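Local coordinates for envelope glycoprotein (Bourbon virus, PDB 5ZKX) that probably drives fusion of the viral envelope with the host-cell membrane, as a class III fusion protein of the baculovirus gp64 family, captured here as a postfusion trimer, at residues Lys34-Gln38 / Glu151-Val155; Val175-Glu180 / Tyr192-Gly198; Lys204-Lys210 / Lys233-Asp238; Ser248-Pro254 / Leu268-Trp273. One frame throughout, in Å; residues are numbered along the deposited sequence.

Contact 1 of 4, residues Lys34-Gln38 / Glu151-Val155; sequences KTTVQ and EVRLV
Two chain segments can pack together without sharing a single hydrogen bond, and 34-38 with 151-155 is an example. The backbone is extended through K34-T36, which closes strand 26-36, and turns out of the strand at V37 (phi/psi -129/31); V152-L154 is extended, entering strand 153-155. The touching parts run roughly antiparallel, 155° apart end to end, with the V37 and V152 CA atoms 6.4 Å apart, and 257 Å² is buried.

Apolar contacts do the joining. V37, its CB turned toward the other segment (chi1 -79°, m), sits between two partners: its CG2 lies 3.7 Å from V152 CG1 (V152 chi1 t) and its CG1 lies 3.6 Å from L154 CD2 (L154 chi1 m, chi2 t).

Side chains also lie against backbone: V37 CG2 is 3.3 Å from V152 O, and L154 CD1 is 3.3 Å from T35 O and 4.1 Å from T36 CA.

Backbone bonding goes to third parties: T35 pairs with C257, L154 with P254 and R153 with V164. The contact is thus a junction between two beta sheets, the mixed sheet holding 26-36 and the three-stranded antiparallel sheet begun by 153-155, closed by aliphatic side chains.

Contact 2 of 4, residues Val175-Glu180 / Tyr192-Gly198; sequences VSMVAE and YSPKVFG
The loops flanking a beta-hairpin close on each other here: 175-180, before the hairpin of strands 182-185 and 188-192, folds against 192-198, which begins at its last residue. Neither segment holds a regular pairing with the other; the nearest CA pairs are E180-S193 (4.7 Å) and M177-G198 (5.2 Å), and 406 Å² is buried.

Y192 (chi1 t) ends the hairpin. V175 CG1 meets its ring edge at CE1, 4.1 Å away, and Y192 O receives a CA-H...O contact from E180 CA at 3.4 Å. Next, S193 (chi1 m) donates from OG to E180 OE1 at 2.6 Å; the other carboxylate oxygen, OE2, forms a salt bridge with K83. E180 itself has a positive phi (46/69), which turns the first loop at this point. K195 and V196 then swing out of reach of 175-180.

The chain returns at F197 (chi1 m, chi2 97°), whose ring fills the bend of M177-E180. V178 O lies over one face, 3.7 Å from F197 CE1, while E180 N meets the ring edge 3.2 Å from F197 CE2, and A179 CA approaches F197 CZ at 3.5 Å. Last comes G198, at phi 81°, with its CA 3.9 Å from M177 CG.

Contact 3 of 4, residues Lys204-Lys210 / Lys233-Asp238; sequences KFIPCFK and KFHCKD
A cross-strand disulfide must suit both its rotamers and the sheet, as 204-210 and 233-238 illustrate. The two strands are antiparallel (159° between directions, axes 4.5 Å apart). C208 faces C236 in a non-hydrogen-bonded pair with CA atoms only 4.0 Å apart; both cysteines adopt chi1 m (-57° and -62°), and SG-SG is 2.0 Å with chi3 106°.

F209 and H235 form the hydrogen-bonded pair beside it, F209 N to H235 O at 3.0 Å and H235 N to F209 O at 3.1 Å, and K237 N to P207 O (3.0 Å) is a weak continuation. The F209 and H235 side chains, both m in chi1, lie on the face away from the disulfide, and that face meets the second subunit: the F209 ring stacks edge-to-face with Y296 of that subunit, and H235 packs on its V295.

On the disulfide's face, K210 stays fully extended (t throughout), putting CG 3.7 Å from F234 CE1, where F234 is m. I206 (p, t) brings CD1 to 3.8 Å from C236 CB.

At the far end K204 (p, t, m, t) folds its NZ to within 2.6 Å of D238 OD1 (chi1 t), a salt bridge. D238 OD2 is shared by K34 and the hydroxyl of Y258. Backbone bonds, a disulfide and a salt bridge thus tie together strands whose connection, 212-231, is unmodelled, and the C208-C236 bond makes their register covalent.

Contact 4 of 4, residues Ser248-Pro254 / Leu268-Trp273; sequences SGFICLP and LHPGMW
The ring of F250 (chi1 t) lies flat beneath P270: P270 CB stands 3.3 Å from the F250 ring centroid, 5° off its normal, a CH-pi contact. L268 O approaches the edge of the same ring, 3.3 Å from F250 CE1.

The backbones of 248-254 and 268-273 run in the same general sense, 38° apart, with the I251 and G271 CA atoms 4.2 Å apart. Two hydrogen bonds straddle I251: G271 N to F250 O at 2.9 Å and C252 N to G271 O at 2.7 Å. A third, W273 N to C252 O at 3.3 Å, is weak. This is how a short parallel strand is added at the rim of a mixed sheet: the weakly bonded 271-272 is one of its two outermost strands within the chain, beside 250-252, which pairs on its other side with antiparallel 256-260. An ideal CB on G271 would come within 3.4 Å of I251 CG1, a tight fit that glycine avoids.

C252 (chi1 m), disulfide-bonded to C257, brings SG to 3.9 Å from P270 CG and CB to 3.5 Å from M272 CE. At the far end W273 (chi1 p) takes P254 over its face, P254 CD being 3.7 Å from the centroid of the five-membered ring, while C252 O meets the indole edge 3.1 Å from W273 CD1 and the indole NE1 bonds to L154 O.

How the contacts relate
The contacts follow one another in series along the chain, none nested in another, yet in space contact 1 touches each of the other three, which do not touch one another. Contacts 1, 3 and 4 all reach the seven-stranded mixed sheet; contact 2 lies at the surface on the far side of contact 1, their centres about 13 Å apart and joined by packing of V152 on Y192. Contact 1 also touches contact 4 (centres about 12 Å apart) through L154 with W273 and P254, and contact 3 (about 19 Å) through the K34-D238 salt bridge. Contacts 3 and 4 both meet the second subunit, so the same sheet takes part in trimer packing.

Contact 1 of 4, residues Lys34-Gln38 / Glu151-Val155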
loop_
_atom_site.group_PDB
_atom_site.type_symbol
_atom_site.label_atom_id
_atom_site.label_comp_id
_atom_site.label_asym_id
_atom_site.label_seq_id
_atom_site.Cartn_x
_atom_site.Cartn_y
_atom_site.Cartn_z
ATOM N N LYS A 34 -5.174 23.642 14.728
ATOM C CA LYS A 34 -4.522 22.380 14.406
ATOM C C LYS A 34 -3.695 21.933 15.603
ATOM O O LYS A 34 -2.776 22.643 16.026
ATOM C CB LYS A 34 -3.651 22.522 13.159
ATOM C CG LYS A 34 -2.961 21.246 12.723
ATOM C CD LYS A 34 -1.910 21.542 11.671
ATOM C CE LYS A 34 -1.035 20.335 11.398
ATOM N NZ LYS A 34 -0.047 20.612 10.316
ATOM N N THR A 35 -4.025 20.764 16.146
ATOM C CA THR A 35 -3.365 20.223 17.328
ATOM C C THR A 35 -2.396 19.121 16.920
ATOM O O THR A 35 -2.781 18.183 16.217
ATOM C CB THR A 35 -4.395 19.672 18.314
ATOM O OG1 THR A 35 -5.454 20.623 18.481
ATOM C CG2 THR A 35 -3.749 19.390 19.663
ATOM N N THR A 36 -1.144 19.235 17.365
ATOM C CA THR A 36 -0.125 18.233 17.088
ATOM C C THR A 36 0.586 17.846 18.380
ATOM O O THR A 36 0.514 18.546 19.392
ATOM C CB THR A 36 0.904 18.729 16.054
ATOM O OG1 THR A 36 1.487 19.960 16.497
ATOM C CG2 THR A 36 0.241 18.946 14.703
ATOM N N VAL A 37 1.260 16.699 18.336
ATOM C CA VAL A 37 2.022 16.191 19.473
ATOM C C VAL A 37 3.430 15.830 19.017
ATOM O O VAL A 37 4.050 14.901 19.548
ATOM C CB VAL A 37 1.318 14.986 20.118
ATOM C CG1 VAL A 37 0.183 15.463 20.997
ATOM C CG2 VAL A 37 0.791 14.042 19.049
ATOM N N GLN A 38 3.932 16.549 18.020
ATOM C CA GLN A 38 5.204 16.200 17.401
ATOM C C GLN A 38 6.371 16.415 18.360
ATOM O O GLN A 38 6.415 17.393 19.111
ATOM C CB GLN A 38 5.401 17.022 16.129
ATOM C CG GLN A 38 6.668 16.713 15.366
ATOM C CD GLN A 38 7.194 17.923 14.628
ATOM O OE1 GLN A 38 8.397 18.172 14.597
ATOM N NE2 GLN A 38 6.289 18.692 14.031
ATOM N N GLU A 151 6.814 8.010 17.642
ATOM C CA GLU A 151 5.803 8.886 17.061
ATOM C C GLU A 151 4.529 8.749 17.888
ATOM O O GLU A 151 3.904 7.685 17.905
ATOM C CB GLU A 151 5.555 8.539 15.595
ATOM C CG GLU A 151 5.151 9.724 14.729
ATOM C CD GLU A 151 6.315 10.644 14.425
ATOM O OE1 GLU A 151 7.160 10.282 13.580
ATOM O OE2 GLU A 151 6.387 11.730 15.035
ATOM N N VAL A 152 4.156 9.819 18.575
ATOM C CA VAL A 152 2.981 9.835 19.436
ATOM C C VAL A 152 1.778 10.285 18.618
ATOM O O VAL A 152 1.883 11.187 17.777
ATOM C CB VAL A 152 3.221 10.745 20.657
ATOM C CG1 VAL A 152 1.909 11.239 21.247
ATOM C CG2 VAL A 152 4.024 9.999 21.707
ATOM N N ARG A 153 0.635 9.644 18.850
ATOM C CA ARG A 153 -0.585 9.901 18.100
ATOM C C ARG A 153 -1.622 10.587 18.985
ATOM O O ARG A 153 -1.437 10.754 20.194
ATOM C CB ARG A 153 -1.153 8.600 17.519
ATOM C CG ARG A 153 -0.562 8.185 16.171
ATOM C CD ARG A 153 0.919 7.913 16.277
ATOM N NE ARG A 153 1.360 6.834 15.401
ATOM C CZ ARG A 153 1.882 7.019 14.195
ATOM N NH1 ARG A 153 2.027 8.246 13.713
ATOM N NH2 ARG A 153 2.263 5.975 13.472
ATOM N N LEU A 154 -2.731 10.980 18.362
ATOM C CA LEU A 154 -3.798 11.711 19.033
ATOM C C LEU A 154 -5.104 10.936 18.936
ATOM O O LEU A 154 -5.508 10.522 17.844
ATOM C CB LEU A 154 -3.963 13.108 18.426
ATOM C CG LEU A 154 -2.926 14.152 18.847
ATOM C CD1 LEU A 154 -2.821 15.264 17.816
ATOM C CD2 LEU A 154 -3.260 14.720 20.214
ATOM N N VAL A 155 -5.760 10.738 20.080
ATOM C CA VAL A 155 -7.089 10.134 20.119
ATOM C C VAL A 155 -8.038 11.094 20.818
ATOM O O VAL A 155 -7.632 12.180 21.240
ATOM C CB VAL A 155 -7.076 8.766 20.821
ATOM C CG1 VAL A 155 -6.324 7.749 19.982
ATOM C CG2 VAL A 155 -6.472 8.890 22.209
#

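Contact 2 of 4, residues Val175-Glu180 / Tyr192-Gly198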
loop_
_atom_site.group_PDB
_atom_site.type_symbol
_atom_site.label_atom_id
_atom_site.label_comp_id
_atom_site.label_asym_id
_atom_site.label_seq_id
_atom_site.Cartn_x
_atom_site.Cartn_y
_atom_site.Cartn_z
ATOM N N VAL A 175 0.134 9.212 27.316
ATOM C CA VAL A 175 1.416 9.839 27.607
ATOM C C VAL A 175 1.222 10.808 28.763
ATOM O O VAL A 175 0.295 11.625 28.749
ATOM C CB VAL A 175 1.974 10.559 26.369
ATOM C CG1 VAL A 175 3.135 11.466 26.757
ATOM C CG2 VAL A 175 2.410 9.552 25.318
ATOM N N SER A 176 2.086 10.714 29.770
ATOM C CA SER A 176 1.992 11.614 30.910
ATOM C C SER A 176 2.373 13.026 30.489
ATOM O O SER A 176 3.371 13.231 29.791
ATOM C CB SER A 176 2.890 11.137 32.051
ATOM O OG SER A 176 4.236 11.523 31.842
ATOM N N MET A 177 1.569 14.001 30.910
ATOM C CA MET A 177 1.815 15.402 30.610
ATOM C C MET A 177 2.535 16.122 31.742
ATOM O O MET A 177 2.453 17.351 31.837
ATOM C CB MET A 177 0.500 16.112 30.290
ATOM C CG MET A 177 -0.062 15.797 28.916
ATOM S SD MET A 177 -1.745 16.407 28.714
ATOM C CE MET A 177 -2.638 15.284 29.787
ATOM N N VAL A 178 3.239 15.387 32.605
ATOM C CA VAL A 178 3.948 15.966 33.739
ATOM C C VAL A 178 5.439 15.633 33.698
ATOM O O VAL A 178 6.282 16.526 33.831
ATOM C CB VAL A 178 3.324 15.526 35.082
ATOM C CG1 VAL A 178 2.120 16.392 35.400
ATOM C CG2 VAL A 178 2.923 14.062 35.036
ATOM N N ALA A 179 5.780 14.355 33.526
ATOM C CA ALA A 179 7.193 13.972 33.483
ATOM C C ALA A 179 7.352 12.579 32.887
ATOM O O ALA A 179 6.874 11.604 33.472
ATOM C CB ALA A 179 7.807 14.031 34.879
ATOM N N GLU A 180 8.010 12.500 31.729
ATOM C CA GLU A 180 8.786 11.330 31.303
ATOM C C GLU A 180 8.030 10.015 31.518
ATOM O O GLU A 180 8.364 9.213 32.389
ATOM C CB GLU A 180 10.135 11.303 32.025
ATOM C CG GLU A 180 11.260 11.952 31.249
ATOM C CD GLU A 180 12.624 11.521 31.739
ATOM O OE1 GLU A 180 13.604 11.654 30.978
ATOM O OE2 GLU A 180 12.716 11.048 32.889
ATOM N N TYR A 192 9.824 7.276 27.703
ATOM C CA TYR A 192 9.632 8.255 26.640
ATOM C C TYR A 192 9.843 9.644 27.224
ATOM O O TYR A 192 9.107 10.061 28.125
ATOM C CB TYR A 192 8.237 8.120 26.030
ATOM C CG TYR A 192 7.865 9.206 25.051
ATOM C CD1 TYR A 192 6.902 10.148 25.371
ATOM C CD2 TYR A 192 8.465 9.280 23.804
ATOM C CE1 TYR A 192 6.551 11.138 24.483
ATOM C CE2 TYR A 192 8.119 10.268 22.906
ATOM C CZ TYR A 192 7.160 11.196 23.253
ATOM O OH TYR A 192 6.802 12.187 22.370
ATOM N N SER A 193 10.848 10.355 26.715
ATOM C CA SER A 193 11.264 11.642 27.268
ATOM C C SER A 193 11.234 12.703 26.176
ATOM O O SER A 193 12.219 12.891 25.450
ATOM C CB SER A 193 12.656 11.544 27.893
ATOM O OG SER A 193 12.725 10.482 28.831
ATOM N N PRO A 194 10.125 13.421 26.037
ATOM C CA PRO A 194 10.048 14.501 25.052
ATOM C C PRO A 194 10.589 15.815 25.602
ATOM O O PRO A 194 10.661 16.039 26.813
ATOM C CB PRO A 194 8.544 14.603 24.779
ATOM C CG PRO A 194 7.926 14.244 26.090
ATOM C CD PRO A 194 8.840 13.215 26.730
ATOM N N LYS A 195 10.970 16.695 24.670
ATOM C CA LYS A 195 11.495 18.001 25.058
ATOM C C LYS A 195 10.436 18.817 25.787
ATOM O O LYS A 195 10.683 19.347 26.877
ATOM C CB LYS A 195 12.005 18.754 23.828
ATOM C CG LYS A 195 12.690 17.871 22.799
ATOM C CD LYS A 195 14.179 18.162 22.718
ATOM C CE LYS A 195 14.868 17.231 21.728
ATOM N NZ LYS A 195 14.120 17.130 20.441
ATOM N N VAL A 196 9.249 18.926 25.202
ATOM C CA VAL A 196 8.140 19.632 25.828
ATOM C C VAL A 196 6.973 18.666 25.982
ATOM O O VAL A 196 6.829 17.702 25.221
ATOM C CB VAL A 196 7.730 20.881 25.020
ATOM C CG1 VAL A 196 6.866 20.494 23.831
ATOM C CG2 VAL A 196 7.018 21.880 25.917
ATOM N N PHE A 197 6.145 18.923 26.989
ATOM C CA PHE A 197 5.015 18.067 27.310
ATOM C C PHE A 197 3.724 18.632 26.724
ATOM O O PHE A 197 3.649 19.787 26.301
ATOM C CB PHE A 197 4.881 17.900 28.830
ATOM C CG PHE A 197 6.038 17.181 29.468
ATOM C CD1 PHE A 197 7.068 17.889 30.066
ATOM C CD2 PHE A 197 6.096 15.795 29.469
ATOM C CE1 PHE A 197 8.133 17.231 30.652
ATOM C CE2 PHE A 197 7.157 15.132 30.051
ATOM C CZ PHE A 197 8.178 15.852 30.644
ATOM N N GLY A 198 2.694 17.787 26.712
ATOM C CA GLY A 198 1.379 18.223 26.286
ATOM C C GLY A 198 1.231 18.247 24.774
ATOM O O GLY A 198 1.892 17.511 24.042
#

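Contact 3 of 4, residues Lys204-Lys210 / Lys233-Asp238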
loop_
_atom_site.group_PDB
_atom_site.type_symbol
_atom_site.label_atom_id
_atom_site.label_comp_id
_atom_site.label_asym_id
_atom_site.label_seq_id
_atom_site.Cartn_x
_atom_site.Cartn_y
_atom_site.Cartn_z
ATOM N N LYS A 204 -4.343 28.014 11.563
ATOM C CA LYS A 204 -3.925 28.071 10.172
ATOM C C LYS A 204 -5.141 27.864 9.282
ATOM O O LYS A 204 -6.208 27.444 9.738
ATOM C CB LYS A 204 -2.837 27.033 9.875
ATOM C CG LYS A 204 -3.318 25.591 9.920
ATOM C CD LYS A 204 -2.185 24.628 9.627
ATOM C CE LYS A 204 -1.605 24.862 8.241
ATOM N NZ LYS A 204 -0.543 23.872 7.900
ATOM N N PHE A 205 -4.966 28.187 8.002
ATOM C CA PHE A 205 -5.962 27.935 6.969
ATOM C C PHE A 205 -5.536 26.712 6.173
ATOM O O PHE A 205 -4.378 26.614 5.755
ATOM C CB PHE A 205 -6.109 29.132 6.024
ATOM C CG PHE A 205 -6.513 30.404 6.704
ATOM C CD1 PHE A 205 -5.559 31.254 7.241
ATOM C CD2 PHE A 205 -7.848 30.760 6.795
ATOM C CE1 PHE A 205 -5.933 32.429 7.866
ATOM C CE2 PHE A 205 -8.227 31.931 7.417
ATOM C CZ PHE A 205 -7.270 32.768 7.954
ATOM N N ILE A 206 -6.464 25.786 5.961
ATOM C CA ILE A 206 -6.177 24.632 5.114
ATOM C C ILE A 206 -7.033 24.727 3.856
ATOM O O ILE A 206 -8.196 25.149 3.925
ATOM C CB ILE A 206 -6.403 23.308 5.863
ATOM C CG1 ILE A 206 -7.875 23.129 6.238
ATOM C CG2 ILE A 206 -5.521 23.238 7.105
ATOM C CD1 ILE A 206 -8.222 21.728 6.655
ATOM N N PRO A 207 -6.499 24.380 2.688
ATOM C CA PRO A 207 -7.302 24.443 1.463
ATOM C C PRO A 207 -8.227 23.242 1.339
ATOM O O PRO A 207 -7.864 22.111 1.674
ATOM C CB PRO A 207 -6.244 24.449 0.354
ATOM C CG PRO A 207 -5.081 23.717 0.954
ATOM C CD PRO A 207 -5.085 24.065 2.415
ATOM N N CYS A 208 -9.438 23.497 0.851
ATOM C CA CYS A 208 -10.451 22.463 0.716
ATOM C C CYS A 208 -11.248 22.691 -0.559
ATOM O O CYS A 208 -11.194 23.761 -1.169
ATOM C CB CYS A 208 -11.405 22.434 1.924
ATOM S SG CYS A 208 -10.605 22.213 3.531
ATOM N N PHE A 209 -11.988 21.659 -0.957
ATOM C CA PHE A 209 -12.943 21.733 -2.057
ATOM C C PHE A 209 -14.313 21.347 -1.520
ATOM O O PHE A 209 -14.498 20.230 -1.028
ATOM C CB PHE A 209 -12.534 20.819 -3.212
ATOM C CG PHE A 209 -11.318 21.291 -3.953
ATOM C CD1 PHE A 209 -11.413 22.301 -4.889
ATOM C CD2 PHE A 209 -10.078 20.731 -3.705
ATOM C CE1 PHE A 209 -10.296 22.742 -5.564
ATOM C CE2 PHE A 209 -8.958 21.168 -4.382
ATOM C CZ PHE A 209 -9.068 22.177 -5.308
ATOM N N LYS A 210 -15.267 22.269 -1.617
ATOM C CA LYS A 210 -16.609 22.066 -1.087
ATOM C C LYS A 210 -17.481 21.432 -2.161
ATOM O O LYS A 210 -17.667 22.015 -3.231
ATOM C CB LYS A 210 -17.201 23.396 -0.629
ATOM C CG LYS A 210 -18.610 23.312 -0.075
ATOM C CD LYS A 210 -19.092 24.696 0.330
ATOM C CE LYS A 210 -20.197 24.626 1.369
ATOM N NZ LYS A 210 -20.293 25.890 2.157
ATOM N N LYS A 233 -19.857 17.986 1.454
ATOM C CA LYS A 233 -18.604 17.243 1.508
ATOM C C LYS A 233 -17.444 18.212 1.344
ATOM O O LYS A 233 -17.456 19.050 0.436
ATOM C CB LYS A 233 -18.547 16.163 0.420
ATOM C CG LYS A 233 -19.624 15.092 0.533
ATOM C CD LYS A 233 -19.228 13.997 1.515
ATOM C CE LYS A 233 -20.245 12.863 1.513
ATOM N NZ LYS A 233 -19.806 11.719 2.360
ATOM N N PHE A 234 -16.450 18.103 2.223
ATOM C CA PHE A 234 -15.231 18.900 2.143
ATOM C C PHE A 234 -14.046 17.958 2.006
ATOM O O PHE A 234 -13.848 17.079 2.851
ATOM C CB PHE A 234 -15.063 19.791 3.376
ATOM C CG PHE A 234 -16.184 20.773 3.583
ATOM C CD1 PHE A 234 -16.085 22.069 3.106
ATOM C CD2 PHE A 234 -17.330 20.405 4.275
ATOM C CE1 PHE A 234 -17.112 22.976 3.303
ATOM C CE2 PHE A 234 -18.359 21.310 4.475
ATOM C CZ PHE A 234 -18.249 22.596 3.989
ATOM N N HIS A 235 -13.261 18.140 0.946
ATOM C CA HIS A 235 -12.067 17.342 0.691
ATOM C C HIS A 235 -10.863 18.263 0.822
ATOM O O HIS A 235 -10.641 19.129 -0.030
ATOM C CB HIS A 235 -12.134 16.689 -0.688
ATOM C CG HIS A 235 -13.369 15.872 -0.900
ATOM N ND1 HIS A 235 -13.510 14.595 -0.402
ATOM C CD2 HIS A 235 -14.530 16.155 -1.540
ATOM C CE1 HIS A 235 -14.699 14.123 -0.732
ATOM N NE2 HIS A 235 -15.338 15.050 -1.424
ATOM N N CYS A 236 -10.090 18.074 1.883
ATOM C CA CYS A 236 -9.100 19.052 2.298
ATOM C C CYS A 236 -7.684 18.521 2.119
ATOM O O CYS A 236 -7.455 17.369 1.745
ATOM C CB CYS A 236 -9.335 19.464 3.754
ATOM S SG CYS A 236 -10.927 20.264 4.014
ATOM N N LYS A 237 -6.732 19.406 2.396
ATOM C CA LYS A 237 -5.315 19.113 2.282
ATOM C C LYS A 237 -4.574 19.959 3.306
ATOM O O LYS A 237 -4.941 21.112 3.548
ATOM C CB LYS A 237 -4.806 19.398 0.864
ATOM C CG LYS A 237 -3.301 19.542 0.736
ATOM C CD LYS A 237 -2.894 19.711 -0.717
ATOM C CE LYS A 237 -1.706 20.644 -0.867
ATOM N NZ LYS A 237 -0.746 20.539 0.265
ATOM N N ASP A 238 -3.555 19.372 3.928
ATOM C CA ASP A 238 -2.687 20.120 4.833
ATOM C C ASP A 238 -1.289 19.526 4.702
ATOM O O ASP A 238 -0.992 18.494 5.314
ATOM C CB ASP A 238 -3.183 20.063 6.269
ATOM C CG ASP A 238 -2.264 20.793 7.225
ATOM O OD1 ASP A 238 -1.566 21.727 6.784
ATOM O OD2 ASP A 238 -2.228 20.431 8.417
#

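Contact 4 of 4, residues Ser248-Pro254 / Leu268-Trp273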
loop_
_atom_site.group_PDB
_atom_site.type_symbol
_atom_site.label_atom_id
_atom_site.label_comp_id
_atom_site.label_asym_id
_atom_site.label_seq_id
_atom_site.Cartn_x
_atom_site.Cartn_y
_atom_site.Cartn_z
ATOM N N SER A 248 -19.255 18.380 11.560
ATOM C CA SER A 248 -19.166 19.283 12.699
ATOM C C SER A 248 -17.861 20.071 12.754
ATOM O O SER A 248 -17.627 20.781 13.738
ATOM C CB SER A 248 -19.348 18.494 13.994
ATOM O OG SER A 248 -18.638 17.268 13.930
ATOM N N GLY A 249 -17.013 19.971 11.736
ATOM C CA GLY A 249 -15.775 20.724 11.723
ATOM C C GLY A 249 -14.822 20.352 12.842
ATOM O O GLY A 249 -14.259 21.226 13.508
ATOM N N PHE A 250 -14.647 19.053 13.063
ATOM C CA PHE A 250 -13.716 18.555 14.072
ATOM C C PHE A 250 -13.337 17.136 13.687
ATOM O O PHE A 250 -14.205 16.258 13.643
ATOM C CB PHE A 250 -14.343 18.597 15.467
ATOM C CG PHE A 250 -13.351 18.461 16.590
ATOM C CD1 PHE A 250 -13.785 18.293 17.893
ATOM C CD2 PHE A 250 -11.990 18.506 16.345
ATOM C CE1 PHE A 250 -12.883 18.166 18.935
ATOM C CE2 PHE A 250 -11.077 18.382 17.382
ATOM C CZ PHE A 250 -11.526 18.211 18.679
ATOM N N ILE A 251 -12.058 16.912 13.394
ATOM C CA ILE A 251 -11.578 15.593 12.998
ATOM C C ILE A 251 -10.168 15.414 13.540
ATOM O O ILE A 251 -9.392 16.369 13.629
ATOM C CB ILE A 251 -11.622 15.400 11.461
ATOM C CG1 ILE A 251 -11.288 13.953 11.086
ATOM C CG2 ILE A 251 -10.687 16.381 10.757
ATOM C CD1 ILE A 251 -11.237 13.699 9.596
ATOM N N CYS A 252 -9.844 14.179 13.920
ATOM C CA CYS A 252 -8.520 13.830 14.416
ATOM C C CYS A 252 -7.911 12.774 13.508
ATOM O O CYS A 252 -8.501 11.707 13.304
ATOM C CB CYS A 252 -8.581 13.322 15.857
ATOM S SG CYS A 252 -8.630 14.619 17.106
ATOM N N LEU A 253 -6.746 13.080 12.961
ATOM C CA LEU A 253 -5.903 12.111 12.277
ATOM C C LEU A 253 -4.876 11.558 13.254
ATOM O O LEU A 253 -4.751 12.043 14.381
ATOM C CB LEU A 253 -5.229 12.777 11.078
ATOM C CG LEU A 253 -6.133 13.448 10.045
ATOM C CD1 LEU A 253 -5.306 13.992 8.890
ATOM C CD2 LEU A 253 -7.188 12.482 9.547
ATOM N N PRO A 254 -4.136 10.513 12.865
ATOM C CA PRO A 254 -3.070 10.012 13.749
ATOM C C PRO A 254 -2.160 11.093 14.310
ATOM O O PRO A 254 -1.955 11.155 15.527
ATOM C CB PRO A 254 -2.312 9.047 12.833
ATOM C CG PRO A 254 -3.362 8.501 11.943
ATOM C CD PRO A 254 -4.378 9.596 11.736
ATOM N N LEU A 268 -17.338 19.138 21.212
ATOM C CA LEU A 268 -17.720 18.133 20.232
ATOM C C LEU A 268 -16.768 16.953 20.308
ATOM O O LEU A 268 -15.565 17.128 20.517
ATOM C CB LEU A 268 -17.703 18.695 18.803
ATOM C CG LEU A 268 -18.348 20.054 18.531
ATOM C CD1 LEU A 268 -17.282 21.114 18.322
ATOM C CD2 LEU A 268 -19.267 19.971 17.324
ATOM N N HIS A 269 -17.310 15.758 20.139
ATOM C CA HIS A 269 -16.472 14.604 19.854
ATOM C C HIS A 269 -15.943 14.736 18.432
ATOM O O HIS A 269 -16.744 14.884 17.500
ATOM C CB HIS A 269 -17.259 13.303 20.010
ATOM C CG HIS A 269 -17.770 13.068 21.398
ATOM N ND1 HIS A 269 -17.324 13.783 22.487
ATOM C CD2 HIS A 269 -18.684 12.189 21.873
ATOM C CE1 HIS A 269 -17.943 13.358 23.574
ATOM N NE2 HIS A 269 -18.774 12.392 23.229
ATOM N N PRO A 270 -14.632 14.712 18.213
ATOM C CA PRO A 270 -14.119 14.808 16.845
ATOM C C PRO A 270 -14.306 13.503 16.095
ATOM O O PRO A 270 -14.542 12.443 16.676
ATOM C CB PRO A 270 -12.633 15.115 17.047
ATOM C CG PRO A 270 -12.310 14.469 18.332
ATOM C CD PRO A 270 -13.542 14.591 19.196
ATOM N N GLY A 271 -14.204 13.599 14.774
ATOM C CA GLY A 271 -14.116 12.410 13.955
ATOM C C GLY A 271 -12.828 11.686 14.275
ATOM O O GLY A 271 -11.771 12.313 14.391
ATOM N N MET A 272 -12.897 10.372 14.435
ATOM C CA MET A 272 -11.763 9.584 14.891
ATOM C C MET A 272 -11.235 8.717 13.760
ATOM O O MET A 272 -12.013 8.076 13.047
ATOM C CB MET A 272 -12.157 8.710 16.081
ATOM C CG MET A 272 -10.989 8.317 16.953
ATOM S SD MET A 272 -10.406 9.725 17.900
ATOM C CE MET A 272 -8.855 10.022 17.103
ATOM N N TRP A 273 -9.916 8.695 13.604
ATOM C CA TRP A 273 -9.298 7.748 12.693
ATOM C C TRP A 273 -9.363 6.346 13.281
ATOM O O TRP A 273 -9.334 6.156 14.501
ATOM C CB TRP A 273 -7.845 8.134 12.419
ATOM C CG TRP A 273 -7.016 8.267 13.662
ATOM C CD1 TRP A 273 -7.057 9.283 14.564
ATOM C CD2 TRP A 273 -6.016 7.355 14.130
ATOM N NE1 TRP A 273 -6.155 9.060 15.576
ATOM C CE2 TRP A 273 -5.501 7.882 15.331
ATOM C CE3 TRP A 273 -5.510 6.143 13.653
ATOM C CZ2 TRP A 273 -4.501 7.241 16.058
ATOM C CZ3 TRP A 273 -4.517 5.508 14.379
ATOM C CH2 TRP A 273 -4.024 6.057 15.567
#